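Local coordinates for protein argininosuccinate lyase (Chelativorans sp., PDB 6RXA) that is an EDDS lyase, a carbon–nitrogen lyase of the aspartase/fumarase superfamily, here in an engineered variant, at residues A[127-138]-A[332-343]. The protein carries 2 engineered substitutions. Residues are numbered along the deposited sequence; the frame is centred on the assembly and turned at random.
Sequences QLLRTIEAVIGY and IDALIAATHAMT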
loop_
_atom_site.group_PDB
_atom_site.type_symbol
_atom_site.label_atom_id
_atom_site.label_comp_id
_atom_site.label_asym_id
_atom_site.label_seq_id
_atom_site.Cartn_x
_atom_site.Cartn_y
_atom_site.Cartn_z
ATOM N N GLN A 127 -7.025 18.664 -14.508
ATOM C CA GLN A 127 -5.721 18.047 -14.285
ATOM C C GLN A 127 -5.535 16.806 -15.148
ATOM O O GLN A 127 -4.406 16.475 -15.527
ATOM C CB GLN A 127 -5.545 17.712 -12.810
ATOM C CG GLN A 127 -5.427 18.953 -11.932
ATOM C CD GLN A 127 -4.252 19.833 -12.293
ATOM O OE1 GLN A 127 -3.102 19.409 -12.244
ATOM N NE2 GLN A 127 -4.536 21.078 -12.662
ATOM N N LEU A 128 -6.628 16.115 -15.468
ATOM C CA LEU A 128 -6.552 14.976 -16.375
ATOM C C LEU A 128 -6.222 15.425 -17.793
ATOM O O LEU A 128 -5.400 14.792 -18.468
ATOM C CB LEU A 128 -7.848 14.175 -16.295
ATOM C CG LEU A 128 -7.931 12.817 -16.973
ATOM C CD1 LEU A 128 -6.770 11.966 -16.522
ATOM C CD2 LEU A 128 -9.256 12.184 -16.587
ATOM N N LEU A 129 -6.815 16.526 -18.271
ATOM C CA LEU A 129 -6.418 17.047 -19.576
ATOM C C LEU A 129 -4.960 17.514 -19.567
ATOM O O LEU A 129 -4.216 17.278 -20.523
ATOM C CB LEU A 129 -7.348 18.174 -20.020
ATOM C CG LEU A 129 -8.792 17.731 -20.242
ATOM C CD1 LEU A 129 -9.645 18.895 -20.716
ATOM C CD2 LEU A 129 -8.888 16.585 -21.234
ATOM N N ARG A 130 -4.534 18.178 -18.489
ATOM C CA ARG A 130 -3.127 18.541 -18.327
ATOM C C ARG A 130 -2.228 17.310 -18.406
ATOM O O ARG A 130 -1.175 17.330 -19.066
ATOM C CB ARG A 130 -2.977 19.237 -16.975
ATOM C CG ARG A 130 -1.582 19.709 -16.645
ATOM C CD ARG A 130 -1.506 20.156 -15.190
ATOM N NE ARG A 130 -0.188 20.688 -14.849
ATOM C CZ ARG A 130 0.330 20.670 -13.623
ATOM N NH1 ARG A 130 -0.358 20.135 -12.609
ATOM N NH2 ARG A 130 1.545 21.167 -13.418
ATOM N N THR A 131 -2.635 16.225 -17.747
ATOM C CA THR A 131 -1.847 14.999 -17.732
ATOM C C THR A 131 -1.816 14.346 -19.104
ATOM O O THR A 131 -0.748 13.923 -19.568
ATOM C CB THR A 131 -2.440 14.046 -16.687
ATOM O OG1 THR A 131 -2.309 14.610 -15.376
ATOM C CG2 THR A 131 -1.742 12.703 -16.702
ATOM N N ILE A 132 -2.971 14.256 -19.776
ATOM C CA ILE A 132 -3.014 13.700 -21.126
ATOM C C ILE A 132 -2.116 14.495 -22.063
ATOM O O ILE A 132 -1.392 13.921 -22.877
ATOM C CB ILE A 132 -4.473 13.611 -21.619
ATOM C CG1 ILE A 132 -5.187 12.511 -20.822
ATOM C CG2 ILE A 132 -4.539 13.326 -23.110
ATOM C CD1 ILE A 132 -6.699 12.488 -20.977
ATOM N N GLU A 133 -2.136 15.823 -21.958
ATOM C CA GLU A 133 -1.247 16.635 -22.785
ATOM C C GLU A 133 0.217 16.295 -22.516
ATOM O O GLU A 133 1.010 16.161 -23.455
ATOM C CB GLU A 133 -1.531 18.111 -22.529
ATOM C CG GLU A 133 -0.699 19.052 -23.363
ATOM C CD GLU A 133 -1.039 20.506 -23.092
ATOM O OE1 GLU A 133 -1.139 20.883 -21.909
ATOM O OE2 GLU A 133 -1.212 21.264 -24.057
ATOM N N ALA A 134 0.596 16.151 -21.239
ATOM C CA ALA A 134 1.983 15.830 -20.904
ATOM C C ALA A 134 2.363 14.435 -21.391
ATOM O O ALA A 134 3.470 14.235 -21.913
ATOM C CB ALA A 134 2.202 15.962 -19.396
ATOM N N VAL A 135 1.452 13.462 -21.256
ATOM C CA VAL A 135 1.734 12.100 -21.719
ATOM C C VAL A 135 1.853 12.056 -23.238
ATOM O O VAL A 135 2.698 11.338 -23.773
ATOM C CB VAL A 135 0.688 11.109 -21.180
ATOM C CG1 VAL A 135 0.904 9.708 -21.754
ATOM C CG2 VAL A 135 0.760 11.064 -19.663
ATOM N N ILE A 136 1.034 12.838 -23.955
ATOM C CA ILE A 136 1.190 12.937 -25.404
ATOM C C ILE A 136 2.563 13.511 -25.753
ATOM O O ILE A 136 3.256 13.007 -26.643
ATOM C CB ILE A 136 0.042 13.765 -26.011
ATOM C CG1 ILE A 136 -1.270 12.995 -25.960
ATOM C CG2 ILE A 136 0.394 14.169 -27.448
ATOM C CD1 ILE A 136 -2.471 13.841 -26.369
ATOM N N GLY A 137 2.986 14.560 -25.047
ATOM C CA GLY A 137 4.298 15.130 -25.311
ATOM C C GLY A 137 5.421 14.139 -25.068
ATOM O O GLY A 137 6.421 14.117 -25.797
ATOM N N TYR A 138 5.275 13.311 -24.042
ATOM C CA TYR A 138 6.244 12.260 -23.742
ATOM C C TYR A 138 6.260 11.223 -24.850
ATOM O O TYR A 138 7.329 10.863 -25.357
ATOM C CB TYR A 138 5.836 11.654 -22.403
ATOM C CG TYR A 138 6.679 10.577 -21.752
ATOM C CD1 TYR A 138 8.050 10.518 -21.894
ATOM C CD2 TYR A 138 6.067 9.627 -20.940
ATOM C CE1 TYR A 138 8.786 9.531 -21.249
ATOM C CE2 TYR A 138 6.793 8.648 -20.290
ATOM C CZ TYR A 138 8.157 8.606 -20.453
ATOM O OH TYR A 138 8.896 7.625 -19.821
ATOM N N ILE A 332 -0.368 15.372 -8.326
ATOM C CA ILE A 332 -0.446 15.532 -9.768
ATOM C C ILE A 332 0.714 16.376 -10.260
ATOM O O ILE A 332 1.315 16.089 -11.302
ATOM C CB ILE A 332 -1.813 16.104 -10.179
ATOM C CG1 ILE A 332 -2.914 15.128 -9.762
ATOM C CG2 ILE A 332 -1.841 16.341 -11.671
ATOM C CD1 ILE A 332 -4.322 15.746 -9.738
ATOM N N ASP A 333 1.058 17.432 -9.512
ATOM C CA ASP A 333 2.167 18.277 -9.923
ATOM C C ASP A 333 3.460 17.478 -10.039
ATOM O O ASP A 333 4.265 17.727 -10.942
ATOM C CB ASP A 333 2.358 19.412 -8.929
ATOM C CG ASP A 333 1.228 20.409 -8.938
ATOM O OD1 ASP A 333 0.429 20.431 -9.895
ATOM O OD2 ASP A 333 1.162 21.192 -7.976
ATOM N N ALA A 334 3.681 16.520 -9.130
ATOM C CA ALA A 334 4.881 15.688 -9.208
ATOM C C ALA A 334 4.888 14.841 -10.472
ATOM O O ALA A 334 5.930 14.689 -11.123
ATOM C CB ALA A 334 4.967 14.773 -7.987
ATOM N N LEU A 335 3.740 14.244 -10.809
ATOM C CA LEU A 335 3.632 13.451 -12.024
ATOM C C LEU A 335 3.979 14.280 -13.244
ATOM O O LEU A 335 4.708 13.818 -14.128
ATOM C CB LEU A 335 2.216 12.882 -12.143
ATOM C CG LEU A 335 1.924 12.062 -13.398
ATOM C CD1 LEU A 335 0.798 11.055 -13.116
ATOM C CD2 LEU A 335 1.536 12.926 -14.597
ATOM N N ILE A 336 3.479 15.519 -13.305
ATOM C CA ILE A 336 3.727 16.357 -14.471
ATOM C C ILE A 336 5.206 16.704 -14.564
ATOM O O ILE A 336 5.802 16.665 -15.645
ATOM C CB ILE A 336 2.830 17.613 -14.434
ATOM C CG1 ILE A 336 1.341 17.240 -14.510
ATOM C CG2 ILE A 336 3.229 18.550 -15.565
ATOM C CD1 ILE A 336 0.886 16.642 -15.821
ATOM N N ALA A 337 5.827 17.034 -13.433
ATOM C CA ALA A 337 7.250 17.352 -13.422
ATOM C C ALA A 337 8.080 16.168 -13.904
ATOM O O ALA A 337 8.993 16.334 -14.718
ATOM C CB ALA A 337 7.667 17.782 -12.019
ATOM N N ALA A 338 7.773 14.966 -13.409
ATOM C CA ALA A 338 8.515 13.787 -13.831
ATOM C C ALA A 338 8.281 13.492 -15.301
ATOM O O ALA A 338 9.217 13.098 -16.015
ATOM C CB ALA A 338 8.100 12.590 -12.984
ATOM N N THR A 339 7.043 13.651 -15.775
ATOM C CA THR A 339 6.759 13.387 -17.185
ATOM C C THR A 339 7.500 14.360 -18.086
ATOM O O THR A 339 8.065 13.962 -19.109
ATOM C CB THR A 339 5.251 13.451 -17.439
ATOM O OG1 THR A 339 4.583 12.488 -16.612
ATOM C CG2 THR A 339 4.938 13.144 -18.884
ATOM N N HIS A 340 7.490 15.649 -17.735
ATOM C CA HIS A 340 8.243 16.638 -18.489
ATOM C C HIS A 340 9.735 16.348 -18.448
ATOM O O HIS A 340 10.420 16.405 -19.474
ATOM C CB HIS A 340 7.960 18.025 -17.922
ATOM C CG HIS A 340 6.606 18.552 -18.263
ATOM N ND1 HIS A 340 6.046 19.631 -17.611
ATOM C CD2 HIS A 340 5.707 18.174 -19.202
ATOM C CE1 HIS A 340 4.861 19.894 -18.134
ATOM N NE2 HIS A 340 4.632 19.024 -19.102
ATOM N N ALA A 341 10.261 16.002 -17.270
ATOM C CA ALA A 341 11.685 15.700 -17.164
ATOM C C ALA A 341 12.063 14.533 -18.070
ATOM O O ALA A 341 13.070 14.585 -18.785
ATOM C CB ALA A 341 12.048 15.394 -15.708
ATOM N N MET A 342 11.268 13.458 -18.049
ATOM C CA MET A 342 11.602 12.286 -18.859
ATOM C C MET A 342 11.399 12.554 -20.349
ATOM O O MET A 342 12.115 11.982 -21.181
ATOM C CB MET A 342 10.819 11.071 -18.367
ATOM C CG MET A 342 11.286 10.562 -17.009
ATOM S SD MET A 342 13.049 10.114 -16.987
ATOM C CE MET A 342 13.063 8.837 -18.252
ATOM N N THR A 343 10.467 13.448 -20.697
ATOM C CA THR A 343 10.331 13.897 -22.082
ATOM C C THR A 343 11.633 14.524 -22.559
ATOM O O THR A 343 12.145 14.185 -23.632
ATOM C CB THR A 343 9.176 14.905 -22.183
ATOM O OG1 THR A 343 7.944 14.276 -21.791
ATOM C CG2 THR A 343 9.017 15.469 -23.609
HETATM O O HOH W 1 -2.462 19.977 -9.534
HETATM O O HOH W 2 4.397 20.399 -11.858
HETATM O O HOH W 3 5.641 15.859 -21.713
#
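R130 reaches across to D333 and I336 and illustrates how one arginine can serve a helix interface with both its charge and its flat face. With CG anti to the backbone N (chi1 -179°) and the chain extended as far as NE, the guanidinium is carried over I336, whose CG1 sits 3.6 Å from its plane, over the centre. At the edge, R130 NH1 forms a salt bridge with D333 OD1 (2.8 Å), the carboxylate being turned 75° from the guanidinium plane. The same NH1 donates to Q127 OE1 (2.9 Å), on an in-plane lone pair of the amide, and these two in-plane acceptors help limit the group's rotation. A leucine here would probably leave D333 without its countercharge and Q127 OE1 without this donor. I336 CD1 touches T131 CA and lies 3.9 Å from A134 CB. Farther along, Y138 and M342 lie side by side, pointing the same way, with Y138 CE1 3.8 Å from M342 CB, while Y138 CB meets T339 CG2 and T343 OG1. That hydroxyl donates to T339 O, and a water bridges it to A134 O. The segments run nearly parallel (17°). Helix 236-262 receives Y138, L335, T339 and M342; helices 168-193 and 451-500 pack against 127-138, and helix 20-31 against 332-343, with E24 OE1 hydrogen-bonded to H340 ND1, placing the pair in the subunit's central long-helix bundle, as in the aspartase/fumarase superfamily.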